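Local structure of 4-hydroxythreonine-4-phosphate dehydrogenase (Legionella pneumophila subsp. pneumophila, 6XMY) at residues L12-G17 / A117-P122; C157-V162 / F280-N285; T295-G300 / P313-A318. The protein probably catalyses the NAD-dependent oxidation of 4-(phosphooxy)-L-threonine, a step in the biosynthesis of pyridoxine 5'-phosphate. All blocks are in the same frame, centred on the assembly; numbering follows the deposited sequence. Where two conformers were deposited one is given.

From the N terminus, interaction 1 comes first. It pairs strand 12-15 with strand 117-120 and closes a loop of 99 residues. Interaction 2 follows. It joins the turn after strand 152-156 to the turn before strand 284-288, across 117 residues. Interaction 3 closes the shortest loop, 12 residues without helix or strand, between strand 294-297 and helix 314-328. The three lie in series, so none nests in or crosses another. Interaction 3 touches both others, while 1 and 2 do not touch each other. Strand 294-297 of interaction 3 runs between strand 117-120 of interaction 1 and strand 284-288 of interaction 2. All three reach the bound NAD, so together they tie neighbouring strands to the dinucleotide site.

Interaction 1: residues L12-G17 / A117-P122; sequences LLISSG and ALVTAP. With NAD (nicotinamide-adenine-dinucleotide), chain B.
Val119 O is gripped by two groups of segment 12-17. Ser15 N donates to it at 2.8 Å, and the bond is bent, 141° at the hydrogen. Ile14 CA adds a C-H contact to the same oxygen at 3.2 Å. Leu13 O is held in like manner, by Val119 N and by the C-H of Leu118 CA. Leu118 CD1 also lies 3.4 Å from Leu13 O. Bonds from Leu13 N to Ala117 O and from Ala121 N to Ser15 O bring the backbone bonds to four. This is parallel strand pairing, with Ile14 beside Val119.

The side chains of Ile14 and Val119 lie side by side and point the same way. Ile14 chi2 of -60° turns CD1 toward Val119, and CD1 comes to 3.5 Å from Val119 CB. Helix 314-328 packs on this face through Ala323, which touches Val119. Helix 96-111 packs on the other face, against Leu13 and Ser15. At the ends of the strands, one water links Ser15 OG (2.7 Å) to Ala121 O, to which it donates (2.8 Å). Ser15 OG also takes a weak bond from Gly17 N. Thr120 OG1 bonds to Arg294, a predicted substrate-binding residue. Pro122 CA lies 3.4 Å from NAD O7N. Backbone bonds and a bridging water thus hold the chain where segment 117-122 leaves its strand and Pro122 comes up to the nicotinamide amide.

Interaction 2: residues C157-V162 / F280-N285; sequences CSQMKV and FNEAVN. With NAD (nicotinamide-adenine-dinucleotide), chain B; SO4 (sulfate ion), chain C.
Glu282 CG stands between its own backbone N and carbonyl carbon (chi1 76°), and chi2 of 163° sets CD in an extended chain. In Gln159, chi2 of 87° bends CD back. The Gln159 amide and the Glu282 carboxylate meet beside Ser158. Two conformers of Glu282 were deposited, so its carboxylate contacts describe one of them and are less certain.

Ser158 N donates to Glu282 OE2 at 2.9 Å. The bond is nearly straight at the hydrogen, and the donor stands above the carboxylate plane. Ser158 OG lies 3.4 Å from Glu282 OE1, a long, weak bond at most; Gln159 OE1 is also within reach of the proton. Gln159 OE1 and Glu282 OE1 are 3.1 Å apart. As placed, both are acceptors and form no hydrogen bond. Cys157 CB packs on Glu282 CG and CD, and touches Ala283 CB at 4.0 Å.

Asn285 ND2 donates to sulfate O1 at 2.9 Å. Arg294, His138 and Thr139 hold the same ion. All four are predicted to bind substrate, so the sulfate may mark part of that site. Phe280 CZ meets NAD C8A at 3.8 Å, with the adenine atom at the ring edge.

The contact lies at the surface. Segment 157-162 holds the turn after strand 152-156 and the start of strand 161-164. Segment 280-285 runs from the end of helix 268-279 into strand 284-288, whose Val284 packs on helix 314-328.

Interaction 3: residues T295-G300 / P313-A318; sequences TSVDHG and PGSMLA. With NAD (nicotinamide-adenine-dinucleotide), chain B.
One direct hydrogen bond joins the segments, from Asp298 N to Ser315 OG at 2.9 Å. Ser315 OG is turned to Asp298 N by its place anti to its own backbone N (chi1 -180°). The same hydroxyl also hydrogen-bonds Ala283 O, so it connects the loop before strand 284-288 with the loop after strand 294-297. Asp298 OD1 is also close to Ser315 OG, at 3.0 Å. A water adds an indirect link. It accepts from Met316 N in the first turn of the helix and sits 2.9 Å from His299 NE2, in the ring plane.

The apolar contact is small. Val297 CG1 packs on Met316 CA at 3.6 Å and touches Met316 CB. Here helix 314-328 runs nearly antiparallel to the strand, at 171° between the short axes. The family belongs to the isocitrate dehydrogenase clan, and this helix packs over the central strands.

The ring of His299 is sandwiched off-centre. Val297 CB lies over one face and the adenine amino group, NAD N6A, over the opposite face. Ser315 CB meets the ring edge, 3.8 Å from His299 CD2. His299 ND1 donates to Gly300 O at 2.9 Å, close to the ring plane and on a carbonyl lone pair, which fixes the turn of the ring.

Two further bonds go to the cofactor. Gly300 N donates to the phosphate oxygen NAD O2A at 2.8 Å. Ser296 OG, oriented by donating to Val297 O, takes a weak bond from the carboxamide nitrogen NAD N7N.

Interaction 1: residues L12-G17 / A117-P122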
loop_
_atom_site.group_PDB
_atom_site.type_symbol
_atom_site.label_atom_id
_atom_site.label_comp_id
_atom_site.label_asym_id
_atom_site.label_seq_id
_atom_site.Cartn_x
_atom_site.Cartn_y
_atom_site.Cartn_z
ATOM N N LEU A 12 11.169 -8.737 -7.945
ATOM C CA LEU A 12 9.959 -8.142 -7.400
ATOM C C LEU A 12 8.889 -8.160 -8.482
ATOM O O LEU A 12 9.164 -7.866 -9.649
ATOM C CB LEU A 12 10.241 -6.688 -7.009
ATOM C CG LEU A 12 11.475 -6.474 -6.121
ATOM C CD1 LEU A 12 11.899 -5.001 -6.086
ATOM C CD2 LEU A 12 11.196 -6.975 -4.726
ATOM N N LEU A 13 7.666 -8.517 -8.101
ATOM C CA LEU A 13 6.556 -8.572 -9.048
ATOM C C LEU A 13 5.708 -7.317 -8.893
ATOM O O LEU A 13 5.295 -6.984 -7.779
ATOM C CB LEU A 13 5.710 -9.815 -8.775
ATOM C CG LEU A 13 4.685 -10.228 -9.822
ATOM C CD1 LEU A 13 5.369 -10.508 -11.157
ATOM C CD2 LEU A 13 3.914 -11.456 -9.325
ATOM N N ILE A 14 5.460 -6.616 -10.000
ATOM C CA ILE A 14 4.732 -5.348 -9.974
ATOM C C ILE A 14 3.394 -5.552 -10.663
ATOM O O ILE A 14 3.353 -5.831 -11.868
ATOM C CB ILE A 14 5.508 -4.220 -10.675
ATOM C CG1 ILE A 14 7.004 -4.274 -10.356
ATOM C CG2 ILE A 14 4.885 -2.843 -10.348
ATOM C CD1 ILE A 14 7.356 -4.151 -8.908
ATOM N N SER A 15 2.297 -5.419 -9.919
ATOM C CA SER A 15 0.992 -5.358 -10.571
ATOM C C SER A 15 0.812 -3.993 -11.217
ATOM O O SER A 15 0.861 -2.967 -10.532
ATOM C CB SER A 15 -0.136 -5.598 -9.579
ATOM O OG SER A 15 -1.351 -5.145 -10.148
ATOM N N SER A 16 0.608 -3.971 -12.526
ATOM C CA SER A 16 0.451 -2.711 -13.239
ATOM C C SER A 16 -0.914 -2.050 -13.037
ATOM O O SER A 16 -1.106 -0.932 -13.519
ATOM C CB SER A 16 0.793 -2.889 -14.724
ATOM O OG SER A 16 -0.117 -3.762 -15.373
ATOM N N GLY A 17 -1.854 -2.697 -12.343
ATOM C CA GLY A 17 -3.034 -2.001 -11.848
ATOM C C GLY A 17 -4.069 -1.691 -12.924
ATOM O O GLY A 17 -4.181 -2.379 -13.943
ATOM N N ALA A 117 8.541 -10.224 -3.575
ATOM C CA ALA A 117 7.637 -9.233 -3.007
ATOM C C ALA A 117 6.701 -8.789 -4.113
ATOM O O ALA A 117 7.001 -8.946 -5.299
ATOM C CB ALA A 117 8.389 -8.016 -2.456
ATOM N N LEU A 118 5.582 -8.199 -3.703
ATOM C CA LEU A 118 4.587 -7.652 -4.614
ATOM C C LEU A 118 4.502 -6.145 -4.410
ATOM O O LEU A 118 4.436 -5.670 -3.271
ATOM C CB LEU A 118 3.219 -8.281 -4.333
ATOM C CG LEU A 118 2.076 -7.873 -5.264
ATOM C CD1 LEU A 118 2.358 -8.312 -6.699
ATOM C CD2 LEU A 118 0.775 -8.467 -4.773
ATOM N N VAL A 119 4.514 -5.399 -5.506
ATOM C CA VAL A 119 4.314 -3.951 -5.484
ATOM C C VAL A 119 3.109 -3.662 -6.361
ATOM O O VAL A 119 3.030 -4.157 -7.485
ATOM C CB VAL A 119 5.551 -3.201 -6.008
ATOM C CG1 VAL A 119 5.381 -1.679 -5.847
ATOM C CG2 VAL A 119 6.821 -3.693 -5.303
ATOM N N THR A 120 2.175 -2.862 -5.858
ATOM C CA THR A 120 0.933 -2.599 -6.574
ATOM C C THR A 120 0.878 -1.173 -7.105
ATOM O O THR A 120 0.939 -0.205 -6.334
ATOM C CB THR A 120 -0.293 -2.889 -5.710
ATOM O OG1 THR A 120 -0.250 -2.070 -4.541
ATOM C CG2 THR A 120 -0.317 -4.335 -5.281
ATOM N N ALA A 121 0.697 -1.055 -8.413
ATOM C CA ALA A 121 0.290 0.192 -9.028
ATOM C C ALA A 121 -1.192 0.415 -8.706
ATOM O O ALA A 121 -1.875 -0.492 -8.231
ATOM C CB ALA A 121 0.563 0.123 -10.535
ATOM N N PRO A 122 -1.727 1.618 -8.930
ATOM C CA PRO A 122 -3.070 1.904 -8.413
ATOM C C PRO A 122 -4.168 1.230 -9.224
ATOM O O PRO A 122 -4.032 1.004 -10.429
ATOM C CB PRO A 122 -3.174 3.430 -8.516
ATOM C CG PRO A 122 -2.219 3.801 -9.614
ATOM C CD PRO A 122 -1.089 2.813 -9.518
HETATM P PA NAD B . -5.749 9.986 -7.113
HETATM O O1A NAD B . -6.108 9.290 -8.411
HETATM O O2A NAD B . -4.417 9.992 -6.393
HETATM O O5B NAD B . -5.990 11.617 -7.613
HETATM C C5B NAD B . -5.733 12.522 -6.565
HETATM C C4B NAD B . -4.929 13.722 -7.097
HETATM O O4B NAD B . -3.531 13.350 -7.140
HETATM C C3B NAD B . -5.382 14.040 -8.549
HETATM O O3B NAD B . -5.317 15.451 -8.663
HETATM C C2B NAD B . -4.312 13.294 -9.400
HETATM O O2B NAD B . -4.069 13.905 -10.633
HETATM C C1B NAD B . -3.056 13.470 -8.488
HETATM N N9A NAD B . -2.101 12.374 -8.614
HETATM C C8A NAD B . -2.226 11.025 -8.240
HETATM N N7A NAD B . -1.130 10.327 -8.487
HETATM C C5A NAD B . -0.236 11.240 -9.029
HETATM C C6A NAD B . 1.088 11.118 -9.497
HETATM N N6A NAD B . 1.723 9.917 -9.434
HETATM N N1A NAD B . 1.743 12.207 -9.996
HETATM C C2A NAD B . 1.057 13.391 -10.023
HETATM N N3A NAD B . -0.198 13.661 -9.620
HETATM C C4A NAD B . -0.822 12.539 -9.120
HETATM O O3 NAD B . -6.885 9.473 -6.077
HETATM P PN NAD B . -8.443 9.760 -6.076
HETATM O O1N NAD B . -8.987 9.871 -4.673
HETATM O O2N NAD B . -8.813 10.594 -7.258
HETATM O O5D NAD B . -9.136 8.185 -6.510
HETATM C C5D NAD B . -8.901 7.775 -7.816
HETATM C C4D NAD B . -9.028 6.250 -7.835
HETATM O O4D NAD B . -7.791 5.701 -7.312
HETATM C C3D NAD B . -10.165 5.780 -6.863
HETATM O O3D NAD B . -10.743 4.658 -7.465
HETATM C C2D NAD B . -9.387 5.385 -5.588
HETATM O O2D NAD B . -9.976 4.362 -4.833
HETATM C C1D NAD B . -8.144 4.774 -6.293
HETATM N N1N NAD B . -6.963 4.690 -5.368
HETATM C C2N NAD B . -6.248 3.524 -5.426
HETATM C C3N NAD B . -5.126 3.347 -4.611
HETATM C C7N NAD B . -4.420 2.053 -4.767
HETATM O O7N NAD B . -4.786 1.226 -5.605
HETATM N N7N NAD B . -3.328 1.842 -3.950
HETATM C C4N NAD B . -4.731 4.369 -3.727
HETATM C C5N NAD B . -5.481 5.558 -3.702
HETATM C C6N NAD B . -6.613 5.709 -4.528
HETATM O O HOH W 1 -2.393 -3.265 -8.523
#

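Interaction 2: residues C157-V162 / F280-N285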
loop_
_atom_site.group_PDB
_atom_site.type_symbol
_atom_site.label_atom_id
_atom_site.label_comp_id
_atom_site.label_asym_id
_atom_site.label_seq_id
_atom_site.Cartn_x
_atom_site.Cartn_y
_atom_site.Cartn_z
ATOM N N CYS A 157 6.840 7.427 5.117
ATOM C CA CYS A 157 7.771 8.325 4.454
ATOM C C CYS A 157 8.814 8.728 5.489
ATOM O O CYS A 157 8.737 8.330 6.653
ATOM C CB CYS A 157 7.044 9.536 3.859
ATOM S SG CYS A 157 6.121 10.521 5.083
ATOM N N SER A 158 9.800 9.523 5.065
ATOM C CA SER A 158 10.847 9.921 6.003
ATOM C C SER A 158 10.291 10.742 7.166
ATOM O O SER A 158 10.850 10.707 8.268
ATOM C CB SER A 158 11.958 10.683 5.284
ATOM O OG SER A 158 11.516 11.971 4.914
ATOM N N GLN A 159 9.187 11.470 6.950
ATOM C CA GLN A 159 8.649 12.329 8.001
ATOM C C GLN A 159 7.923 11.522 9.068
ATOM O O GLN A 159 7.979 11.864 10.258
ATOM C CB GLN A 159 7.697 13.370 7.403
ATOM C CG GLN A 159 8.352 14.431 6.530
ATOM C CD GLN A 159 8.497 14.014 5.072
ATOM O OE1 GLN A 159 8.264 12.856 4.713
ATOM N NE2 GLN A 159 8.880 14.963 4.223
ATOM N N MET A 160 7.230 10.460 8.669
ATOM C CA MET A 160 6.346 9.789 9.612
ATOM C C MET A 160 5.860 8.474 9.025
ATOM O O MET A 160 5.910 8.244 7.812
ATOM C CB MET A 160 5.138 10.671 9.956
ATOM C CG MET A 160 4.265 10.988 8.745
ATOM S SD MET A 160 2.892 12.094 9.102
ATOM C CE MET A 160 3.772 13.632 9.434
ATOM N N LYS A 161 5.377 7.621 9.912
ATOM C CA LYS A 161 4.621 6.435 9.554
ATOM C C LYS A 161 3.242 6.583 10.174
ATOM O O LYS A 161 3.123 6.986 11.335
ATOM C CB LYS A 161 5.300 5.176 10.110
ATOM C CG LYS A 161 6.663 4.871 9.497
ATOM C CD LYS A 161 7.239 3.609 10.109
ATOM C CE LYS A 161 8.547 3.196 9.444
ATOM N NZ LYS A 161 9.613 4.236 9.575
ATOM N N VAL A 162 2.199 6.278 9.402
ATOM C CA VAL A 162 0.820 6.360 9.878
ATOM C C VAL A 162 0.130 5.043 9.564
ATOM O O VAL A 162 -0.042 4.694 8.389
ATOM C CB VAL A 162 0.048 7.534 9.263
ATOM C CG1 VAL A 162 -1.402 7.489 9.728
ATOM C CG2 VAL A 162 0.692 8.859 9.656
ATOM N N PHE A 280 3.754 13.134 -0.222
ATOM C CA PHE A 280 3.009 12.483 -1.304
ATOM C C PHE A 280 3.909 11.770 -2.310
ATOM O O PHE A 280 3.629 10.634 -2.707
ATOM C CB PHE A 280 2.156 13.536 -2.017
ATOM C CG PHE A 280 1.195 12.975 -3.030
ATOM C CD1 PHE A 280 1.197 13.446 -4.330
ATOM C CD2 PHE A 280 0.269 12.014 -2.673
ATOM C CE1 PHE A 280 0.304 12.952 -5.262
ATOM C CE2 PHE A 280 -0.628 11.519 -3.596
ATOM C CZ PHE A 280 -0.608 11.985 -4.892
ATOM N N ASN A 281 4.984 12.421 -2.757
ATOM C CA ASN A 281 5.802 11.856 -3.832
ATOM C C ASN A 281 6.908 10.933 -3.342
ATOM O O ASN A 281 7.721 10.474 -4.152
ATOM C CB ASN A 281 6.350 12.958 -4.737
ATOM C CG ASN A 281 5.250 13.711 -5.442
ATOM O OD1 ASN A 281 4.399 13.112 -6.105
ATOM N ND2 ASN A 281 5.243 15.024 -5.288
ATOM N N GLU A 282 6.957 10.634 -2.049
ATOM C CA GLU A 282 7.926 9.682 -1.528
ATOM C C GLU A 282 7.295 8.572 -0.708
ATOM O O GLU A 282 7.979 7.585 -0.413
ATOM C CB GLU A 282 8.972 10.390 -0.652
ATOM C CG GLU A 282 8.433 10.768 0.722
ATOM C CD GLU A 282 9.522 11.090 1.727
ATOM O OE1 GLU A 282 9.731 12.289 2.011
ATOM O OE2 GLU A 282 10.165 10.144 2.238
ATOM N N ALA A 283 6.025 8.692 -0.341
ATOM C CA ALA A 283 5.415 7.791 0.621
ATOM C C ALA A 283 5.004 6.474 -0.023
ATOM O O ALA A 283 4.687 6.405 -1.217
ATOM C CB ALA A 283 4.200 8.447 1.277
ATOM N N VAL A 284 5.001 5.430 0.802
ATOM C CA VAL A 284 4.697 4.068 0.397
ATOM C C VAL A 284 3.593 3.547 1.298
ATOM O O VAL A 284 3.627 3.752 2.514
ATOM C CB VAL A 284 5.943 3.176 0.549
ATOM C CG1 VAL A 284 5.623 1.714 0.207
ATOM C CG2 VAL A 284 7.082 3.707 -0.316
ATOM N N ASN A 285 2.614 2.879 0.698
ATOM C CA ASN A 285 1.599 2.142 1.431
ATOM C C ASN A 285 2.106 0.714 1.542
ATOM O O ASN A 285 2.338 0.054 0.525
ATOM C CB ASN A 285 0.267 2.230 0.674
ATOM C CG ASN A 285 -0.765 1.197 1.112
ATOM O OD1 ASN A 285 -0.635 0.536 2.150
ATOM N ND2 ASN A 285 -1.810 1.055 0.299
HETATM P PA NAD B . -5.749 9.986 -7.113
HETATM O O1A NAD B . -6.108 9.290 -8.411
HETATM O O2A NAD B . -4.417 9.992 -6.393
HETATM O O5B NAD B . -5.990 11.617 -7.613
HETATM C C5B NAD B . -5.733 12.522 -6.565
HETATM C C4B NAD B . -4.929 13.722 -7.097
HETATM O O4B NAD B . -3.531 13.350 -7.140
HETATM C C3B NAD B . -5.382 14.040 -8.549
HETATM O O3B NAD B . -5.317 15.451 -8.663
HETATM C C2B NAD B . -4.312 13.294 -9.400
HETATM O O2B NAD B . -4.069 13.905 -10.633
HETATM C C1B NAD B . -3.056 13.470 -8.488
HETATM N N9A NAD B . -2.101 12.374 -8.614
HETATM C C8A NAD B . -2.226 11.025 -8.240
HETATM N N7A NAD B . -1.130 10.327 -8.487
HETATM C C5A NAD B . -0.236 11.240 -9.029
HETATM C C6A NAD B . 1.088 11.118 -9.497
HETATM N N6A NAD B . 1.723 9.917 -9.434
HETATM N N1A NAD B . 1.743 12.207 -9.996
HETATM C C2A NAD B . 1.057 13.391 -10.023
HETATM N N3A NAD B . -0.198 13.661 -9.620
HETATM C C4A NAD B . -0.822 12.539 -9.120
HETATM O O3 NAD B . -6.885 9.473 -6.077
HETATM P PN NAD B . -8.443 9.760 -6.076
HETATM O O1N NAD B . -8.987 9.871 -4.673
HETATM O O2N NAD B . -8.813 10.594 -7.258
HETATM O O5D NAD B . -9.136 8.185 -6.510
HETATM C C5D NAD B . -8.901 7.775 -7.816
HETATM C C4D NAD B . -9.028 6.250 -7.835
HETATM O O4D NAD B . -7.791 5.701 -7.312
HETATM C C3D NAD B . -10.165 5.780 -6.863
HETATM O O3D NAD B . -10.743 4.658 -7.465
HETATM C C2D NAD B . -9.387 5.385 -5.588
HETATM O O2D NAD B . -9.976 4.362 -4.833
HETATM C C1D NAD B . -8.144 4.774 -6.293
HETATM N N1N NAD B . -6.963 4.690 -5.368
HETATM C C2N NAD B . -6.248 3.524 -5.426
HETATM C C3N NAD B . -5.126 3.347 -4.611
HETATM C C7N NAD B . -4.420 2.053 -4.767
HETATM O O7N NAD B . -4.786 1.226 -5.605
HETATM N N7N NAD B . -3.328 1.842 -3.950
HETATM C C4N NAD B . -4.731 4.369 -3.727
HETATM C C5N NAD B . -5.481 5.558 -3.702
HETATM C C6N NAD B . -6.613 5.709 -4.528
HETATM S S SO4 C . -5.307 -0.395 -0.817
HETATM O O1 SO4 C . -3.898 -0.756 -0.676
HETATM O O2 SO4 C . -5.752 -0.732 -2.165
HETATM O O3 SO4 C . -6.080 -1.190 0.134
HETATM O O4 SO4 C . -5.549 1.039 -0.589
#

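Interaction 3: residues T295-G300 / P313-A318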
loop_
_atom_site.group_PDB
_atom_site.type_symbol
_atom_site.label_atom_id
_atom_site.label_comp_id
_atom_site.label_asym_id
_atom_site.label_seq_id
_atom_site.Cartn_x
_atom_site.Cartn_y
_atom_site.Cartn_z
ATOM N N THR A 295 3.998 -3.827 -1.011
ATOM C CA THR A 295 4.000 -2.372 -0.947
ATOM C C THR A 295 3.169 -1.821 -2.096
ATOM O O THR A 295 2.728 -2.550 -2.994
ATOM C CB THR A 295 5.422 -1.805 -1.006
ATOM O OG1 THR A 295 6.012 -2.139 -2.267
ATOM C CG2 THR A 295 6.272 -2.367 0.121
ATOM N N SER A 296 2.991 -0.503 -2.073
ATOM C CA SER A 296 2.075 0.148 -2.992
ATOM C C SER A 296 2.430 1.619 -3.114
ATOM O O SER A 296 2.989 2.227 -2.190
ATOM C CB SER A 296 0.644 0.001 -2.484
ATOM O OG SER A 296 -0.276 0.603 -3.372
ATOM N N VAL A 297 2.038 2.195 -4.255
ATOM C CA VAL A 297 1.996 3.643 -4.359
ATOM C C VAL A 297 1.018 4.195 -3.332
ATOM O O VAL A 297 0.132 3.493 -2.833
ATOM C CB VAL A 297 1.589 4.089 -5.770
ATOM C CG1 VAL A 297 2.656 3.705 -6.779
ATOM C CG2 VAL A 297 0.216 3.526 -6.137
ATOM N N ASP A 298 1.183 5.481 -3.017
ATOM C CA ASP A 298 0.312 6.185 -2.080
ATOM C C ASP A 298 -0.694 7.076 -2.797
ATOM O O ASP A 298 -1.145 8.084 -2.243
ATOM C CB ASP A 298 1.125 7.001 -1.076
ATOM C CG ASP A 298 1.695 8.258 -1.683
ATOM O OD1 ASP A 298 1.885 8.299 -2.916
ATOM O OD2 ASP A 298 1.929 9.229 -0.928
ATOM N N HIS A 299 -1.052 6.729 -4.026
ATOM C CA HIS A 299 -1.929 7.561 -4.827
ATOM C C HIS A 299 -2.802 6.660 -5.681
ATOM O O HIS A 299 -2.605 5.444 -5.746
ATOM C CB HIS A 299 -1.134 8.539 -5.694
ATOM C CG HIS A 299 -0.201 7.867 -6.654
ATOM N ND1 HIS A 299 -0.647 7.190 -7.770
ATOM C CD2 HIS A 299 1.152 7.777 -6.673
ATOM C CE1 HIS A 299 0.389 6.706 -8.432
ATOM N NE2 HIS A 299 1.494 7.046 -7.788
ATOM N N GLY A 300 -3.756 7.279 -6.359
ATOM C CA GLY A 300 -4.723 6.578 -7.168
ATOM C C GLY A 300 -4.377 6.560 -8.639
ATOM O O GLY A 300 -3.230 6.793 -9.048
ATOM N N PRO A 313 6.690 9.685 -10.763
ATOM C CA PRO A 313 6.928 8.282 -10.394
ATOM C C PRO A 313 7.571 8.087 -9.031
ATOM O O PRO A 313 7.984 6.967 -8.725
ATOM C CB PRO A 313 7.895 7.820 -11.494
ATOM C CG PRO A 313 8.742 9.053 -11.717
ATOM C CD PRO A 313 7.759 10.213 -11.628
ATOM N N GLY A 314 7.653 9.134 -8.206
ATOM C CA GLY A 314 8.396 9.038 -6.960
ATOM C C GLY A 314 7.846 8.005 -5.998
ATOM O O GLY A 314 8.611 7.260 -5.374
ATOM N N SER A 315 6.518 7.943 -5.857
ATOM C CA SER A 315 5.931 6.962 -4.948
ATOM C C SER A 315 6.169 5.537 -5.438
ATOM O O SER A 315 6.532 4.656 -4.649
ATOM C CB SER A 315 4.439 7.217 -4.757
ATOM O OG SER A 315 3.896 6.258 -3.871
ATOM N N MET A 316 5.979 5.282 -6.735
ATOM C CA MET A 316 6.262 3.951 -7.271
ATOM C C MET A 316 7.715 3.562 -7.022
ATOM O O MET A 316 8.007 2.441 -6.577
ATOM C CB MET A 316 5.931 3.903 -8.761
ATOM C CG MET A 316 6.356 2.585 -9.418
ATOM S SD MET A 316 5.574 1.094 -8.737
ATOM C CE MET A 316 4.010 1.137 -9.609
ATOM N N LEU A 317 8.649 4.482 -7.295
ATOM C CA LEU A 317 10.060 4.162 -7.101
ATOM C C LEU A 317 10.353 3.864 -5.641
ATOM O O LEU A 317 11.080 2.912 -5.326
ATOM C CB LEU A 317 10.942 5.301 -7.616
ATOM C CG LEU A 317 11.044 5.439 -9.134
ATOM C CD1 LEU A 317 11.614 6.814 -9.508
ATOM C CD2 LEU A 317 11.914 4.328 -9.705
ATOM N N ALA A 318 9.788 4.662 -4.732
ATOM C CA ALA A 318 9.944 4.403 -3.305
ATOM C C ALA A 318 9.326 3.067 -2.906
ATOM O O ALA A 318 9.888 2.341 -2.073
ATOM C CB ALA A 318 9.330 5.547 -2.499
HETATM P PA NAD B . -5.749 9.986 -7.113
HETATM O O1A NAD B . -6.108 9.290 -8.411
HETATM O O2A NAD B . -4.417 9.992 -6.393
HETATM O O5B NAD B . -5.990 11.617 -7.613
HETATM C C5B NAD B . -5.733 12.522 -6.565
HETATM C C4B NAD B . -4.929 13.722 -7.097
HETATM O O4B NAD B . -3.531 13.350 -7.140
HETATM C C3B NAD B . -5.382 14.040 -8.549
HETATM O O3B NAD B . -5.317 15.451 -8.663
HETATM C C2B NAD B . -4.312 13.294 -9.400
HETATM O O2B NAD B . -4.069 13.905 -10.633
HETATM C C1B NAD B . -3.056 13.470 -8.488
HETATM N N9A NAD B . -2.101 12.374 -8.614
HETATM C C8A NAD B . -2.226 11.025 -8.240
HETATM N N7A NAD B . -1.130 10.327 -8.487
HETATM C C5A NAD B . -0.236 11.240 -9.029
HETATM C C6A NAD B . 1.088 11.118 -9.497
HETATM N N6A NAD B . 1.723 9.917 -9.434
HETATM N N1A NAD B . 1.743 12.207 -9.996
HETATM C C2A NAD B . 1.057 13.391 -10.023
HETATM N N3A NAD B . -0.198 13.661 -9.620
HETATM C C4A NAD B . -0.822 12.539 -9.120
HETATM O O3 NAD B . -6.885 9.473 -6.077
HETATM P PN NAD B . -8.443 9.760 -6.076
HETATM O O1N NAD B . -8.987 9.871 -4.673
HETATM O O2N NAD B . -8.813 10.594 -7.258
HETATM O O5D NAD B . -9.136 8.185 -6.510
HETATM C C5D NAD B . -8.901 7.775 -7.816
HETATM C C4D NAD B . -9.028 6.250 -7.835
HETATM O O4D NAD B . -7.791 5.701 -7.312
HETATM C C3D NAD B . -10.165 5.780 -6.863
HETATM O O3D NAD B . -10.743 4.658 -7.465
HETATM C C2D NAD B . -9.387 5.385 -5.588
HETATM O O2D NAD B . -9.976 4.362 -4.833
HETATM C C1D NAD B . -8.144 4.774 -6.293
HETATM N N1N NAD B . -6.963 4.690 -5.368
HETATM C C2N NAD B . -6.248 3.524 -5.426
HETATM C C3N NAD B . -5.126 3.347 -4.611
HETATM C C7N NAD B . -4.420 2.053 -4.767
HETATM O O7N NAD B . -4.786 1.226 -5.605
HETATM N N7N NAD B . -3.328 1.842 -3.950
HETATM C C4N NAD B . -4.731 4.369 -3.727
HETATM C C5N NAD B . -5.481 5.558 -3.702
HETATM C C6N NAD B . -6.613 5.709 -4.528
HETATM O O HOH W 2 4.298 7.087 -8.349
#